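Local coordinates for protein jasmonate-induced oxygenase 2 (Arabidopsis thaliana, PDB 6LSV) that oxidises the stress hormone jasmonate to 12-hydroxyjasmonate, using an iron cofactor with molecular oxygen and 2-oxoglutarate as co-substrates, at residues V8-L13 and D23-P28. Residues are numbered along the deposited sequence; the frame is centred on the assembly and turned at random.
Sequences VRVQSL and DRYIKP
Tyr25 reaches across from its short 3-10 turn and puts its phenol ring among the side chains of Val8, Val10 and Leu13. It is the one residue of 23-28 that touches 8-13.

The contact is apolar. Leu13 and Tyr25 approach from opposite directions. Methyl CD1 of Leu13 does the touching and sits 3.5 Å from CZ of Tyr25, oblique to the ring. The same methyl is 3.4 Å from Tyr25 OH. Val10 also meets the ring obliquely, but more loosely, with CG2 4.3 Å from Tyr25 CE1. Val8 touches the hydroxyl rather than the ring carbons, its CG1 lying 3.5 Å from Tyr25 OH. CG of Tyr25 is anti to its carbonyl carbon (chi1 -53°), which sends the ring toward 8-13. No hydrogen bond joins the two segments.

Polar bonds fix each side separately. Arg9 is the N-cap of helix 10-15, and its carbonyl O accepts a bond from Ser12 N at 2.7 Å. Asp137 receives the backbone N-H groups of Val10 and Gln11 at this helix start. In the turn, Ile26 N bonds to Asp23 O at 3.1 Å. Arg24 pairs with Glu5, and Lys27 with Asp134.

The contact packs the first helix of the chain against the loop that follows it, at the periphery of the dioxygenase fold. The side chain of Val10 is about 13 Å from bound jasmonate and from 2-oxoglutarate, and Tyr25 is not among the residues lining either ligand pocket. With methyls of Val8, Val10 and Leu13 meeting the outer end of the phenol and no polar bond across, the two segments are joined by van der Waals contact through a single aromatic side chain, while charged groups tie each segment to other parts of the chain.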
ATOM      1  N   VAL A   8      19.382   9.734  -2.663  1.00 24.81           N
ATOM      2  CA  VAL A   8      19.856   9.838  -1.291  1.00 23.81           C
ATOM      3  C   VAL A   8      19.042   8.868  -0.446  1.00 25.48           C
ATOM      4  O   VAL A   8      17.807   8.939  -0.425  1.00 30.14           O
ATOM      5  CB  VAL A   8      19.727  11.271  -0.759  1.00 21.31           C
ATOM      6  CG1 VAL A   8      19.910  11.289   0.743  1.00 21.85           C
ATOM      7  CG2 VAL A   8      20.735  12.172  -1.433  1.00 17.87           C
ATOM      8  N   ARG A   9      19.722   7.955   0.240  1.00 25.88           N
ATOM      9  CA  ARG A   9      19.037   7.009   1.114  1.00 30.76           C
ATOM     10  C   ARG A   9      18.708   7.694   2.433  1.00 27.34           C
ATOM     11  O   ARG A   9      19.611   8.136   3.150  1.00 31.10           O
ATOM     12  CB  ARG A   9      19.894   5.769   1.344  1.00 23.53           C
ATOM     13  CG  ARG A   9      20.350   5.099   0.062  1.00 25.18           C
ATOM     14  CD  ARG A   9      19.174   4.695  -0.809  1.00 19.57           C
ATOM     15  NE  ARG A   9      19.622   4.050  -2.039  1.00 20.48           N
ATOM     16  CZ  ARG A   9      18.810   3.595  -2.989  1.00 26.92           C
ATOM     17  NH1 ARG A   9      17.496   3.714  -2.856  1.00 26.72           N
ATOM     18  NH2 ARG A   9      19.313   3.027  -4.076  1.00 30.25           N
ATOM     19  N   VAL A  10      17.413   7.784   2.751  1.00 26.28           N
ATOM     20  CA  VAL A  10      16.977   8.499   3.949  1.00 29.64           C
ATOM     21  C   VAL A  10      17.659   7.946   5.193  1.00 28.87           C
ATOM     22  O   VAL A  10      17.908   8.683   6.156  1.00 27.90           O
ATOM     23  CB  VAL A  10      15.440   8.445   4.063  1.00 25.46           C
ATOM     24  CG1 VAL A  10      14.954   9.359   5.167  1.00 26.11           C
ATOM     25  CG2 VAL A  10      14.805   8.838   2.741  1.00 22.66           C
ATOM     26  N   GLN A  11      17.994   6.654   5.188  1.00 27.26           N
ATOM     27  CA  GLN A  11      18.740   6.084   6.304  1.00 30.87           C
ATOM     28  C   GLN A  11      20.091   6.768   6.474  1.00 32.53           C
ATOM     29  O   GLN A  11      20.563   6.952   7.603  1.00 32.26           O
ATOM     30  CB  GLN A  11      18.923   4.582   6.102  1.00 25.35           C
ATOM     31  CG  GLN A  11      19.514   3.880   7.306  1.00 33.12           C
ATOM     32  CD  GLN A  11      19.989   2.478   6.992  1.00 40.72           C
ATOM     33  OE1 GLN A  11      19.845   1.996   5.866  1.00 38.65           O
ATOM     34  NE2 GLN A  11      20.562   1.814   7.989  1.00 37.57           N
ATOM     35  N   SER A  12      20.731   7.152   5.364  1.00 29.65           N
ATOM     36  CA  SER A  12      22.017   7.840   5.451  1.00 26.90           C
ATOM     37  C   SER A  12      21.873   9.178   6.157  1.00 31.76           C
ATOM     38  O   SER A  12      22.758   9.586   6.918  1.00 35.39           O
ATOM     39  CB  SER A  12      22.611   8.046   4.058  1.00 24.58           C
ATOM     40  OG  SER A  12      22.728   6.824   3.354  1.00 37.38           O
ATOM     41  N   LEU A  13      20.767   9.879   5.910  1.00 33.06           N
ATOM     42  CA  LEU A  13      20.541  11.161   6.567  1.00 34.85           C
ATOM     43  C   LEU A  13      20.315  10.976   8.063  1.00 33.41           C
ATOM     44  O   LEU A  13      20.900  11.693   8.884  1.00 34.24           O
ATOM     45  CB  LEU A  13      19.358  11.880   5.917  1.00 30.02           C
ATOM     46  CG  LEU A  13      19.374  11.909   4.385  1.00 33.77           C
ATOM     47  CD1 LEU A  13      18.036  12.371   3.828  1.00 28.08           C
ATOM     48  CD2 LEU A  13      20.500  12.801   3.891  1.00 34.83           C
ATOM     49  N   ASP A  23      15.889  20.815   2.645  1.00 34.43           N
ATOM     50  CA  ASP A  23      14.672  21.394   2.082  1.00 36.37           C
ATOM     51  C   ASP A  23      13.935  20.422   1.169  1.00 34.38           C
ATOM     52  O   ASP A  23      12.710  20.535   1.030  1.00 38.09           O
ATOM     53  CB  ASP A  23      15.000  22.693   1.329  1.00 38.95           C
ATOM     54  CG  ASP A  23      13.745  23.453   0.882  1.00 56.04           C
ATOM     55  OD1 ASP A  23      13.110  23.057  -0.120  1.00 50.96           O
ATOM     56  OD2 ASP A  23      13.384  24.446   1.552  1.00 50.24           O
ATOM     57  N   ARG A  24      14.640  19.462   0.561  1.00 28.20           N
ATOM     58  CA  ARG A  24      13.969  18.463  -0.264  1.00 28.44           C
ATOM     59  C   ARG A  24      12.930  17.671   0.521  1.00 28.01           C
ATOM     60  O   ARG A  24      12.003  17.117  -0.081  1.00 28.86           O
ATOM     61  CB  ARG A  24      14.986  17.495  -0.877  1.00 30.33           C
ATOM     62  CG  ARG A  24      16.031  18.134  -1.793  1.00 32.16           C
ATOM     63  CD  ARG A  24      15.416  18.733  -3.047  1.00 28.72           C
ATOM     64  NE  ARG A  24      14.575  17.780  -3.767  1.00 35.08           N
ATOM     65  CZ  ARG A  24      15.029  16.888  -4.641  1.00 35.65           C
ATOM     66  NH1 ARG A  24      16.325  16.819  -4.913  1.00 38.86           N
ATOM     67  NH2 ARG A  24      14.185  16.063  -5.245  1.00 34.12           N
ATOM     68  N   TYR A  25      13.060  17.610   1.847  1.00 24.74           N
ATOM     69  CA  TYR A  25      12.170  16.828   2.695  1.00 25.02           C
ATOM     70  C   TYR A  25      11.240  17.701   3.530  1.00 29.40           C
ATOM     71  O   TYR A  25      10.556  17.184   4.420  1.00 30.35           O
ATOM     72  CB  TYR A  25      12.987  15.902   3.600  1.00 23.77           C
ATOM     73  CG  TYR A  25      13.978  15.053   2.835  1.00 27.29           C
ATOM     74  CD1 TYR A  25      13.615  13.804   2.344  1.00 23.00           C
ATOM     75  CD2 TYR A  25      15.272  15.505   2.588  1.00 26.07           C
ATOM     76  CE1 TYR A  25      14.510  13.028   1.636  1.00 27.36           C
ATOM     77  CE2 TYR A  25      16.177  14.732   1.877  1.00 23.27           C
ATOM     78  CZ  TYR A  25      15.790  13.496   1.403  1.00 27.70           C
ATOM     79  OH  TYR A  25      16.680  12.722   0.698  1.00 22.13           O
ATOM     80  N   ILE A  26      11.192  19.002   3.263  1.00 24.61           N
ATOM     81  CA  ILE A  26      10.272  19.903   3.948  1.00 24.08           C
ATOM     82  C   ILE A  26       9.020  20.050   3.095  1.00 28.59           C
ATOM     83  O   ILE A  26       9.092  20.467   1.934  1.00 29.48           O
ATOM     84  CB  ILE A  26      10.917  21.271   4.217  1.00 27.77           C
ATOM     85  CG1 ILE A  26      12.248  21.105   4.951  1.00 35.55           C
ATOM     86  CG2 ILE A  26       9.968  22.158   5.009  1.00 21.88           C
ATOM     87  CD1 ILE A  26      13.004  22.400   5.134  1.00 28.75           C
ATOM     88  N   LYS A  27       7.881  19.709   3.664  1.00 30.87           N
ATOM     89  CA  LYS A  27       6.632  19.843   2.936  1.00 30.80           C
ATOM     90  C   LYS A  27       6.078  21.250   3.094  1.00 31.72           C
ATOM     91  O   LYS A  27       6.425  21.962   4.044  1.00 34.39           O
ATOM     92  CB  LYS A  27       5.622  18.818   3.442  1.00 27.16           C
ATOM     93  CG  LYS A  27       6.155  17.393   3.462  1.00 26.32           C
ATOM     94  CD  LYS A  27       6.669  16.964   2.094  1.00 30.09           C
ATOM     95  CE  LYS A  27       6.774  15.444   2.001  1.00 24.34           C
ATOM     96  NZ  LYS A  27       7.310  14.989   0.687  1.00 20.08           N
ATOM     97  N   PRO A  28       5.238  21.696   2.159  1.00 27.06           N
ATOM     98  CA  PRO A  28       4.592  23.003   2.316  1.00 24.04           C
ATOM     99  C   PRO A  28       3.849  23.086   3.640  1.00 34.41           C
ATOM    100  O   PRO A  28       3.366  22.081   4.168  1.00 35.00           O
ATOM    101  CB  PRO A  28       3.627  23.065   1.129  1.00 26.35           C
ATOM    102  CG  PRO A  28       4.254  22.206   0.098  1.00 25.44           C
ATOM    103  CD  PRO A  28       4.954  21.095   0.843  1.00 25.95           C
TER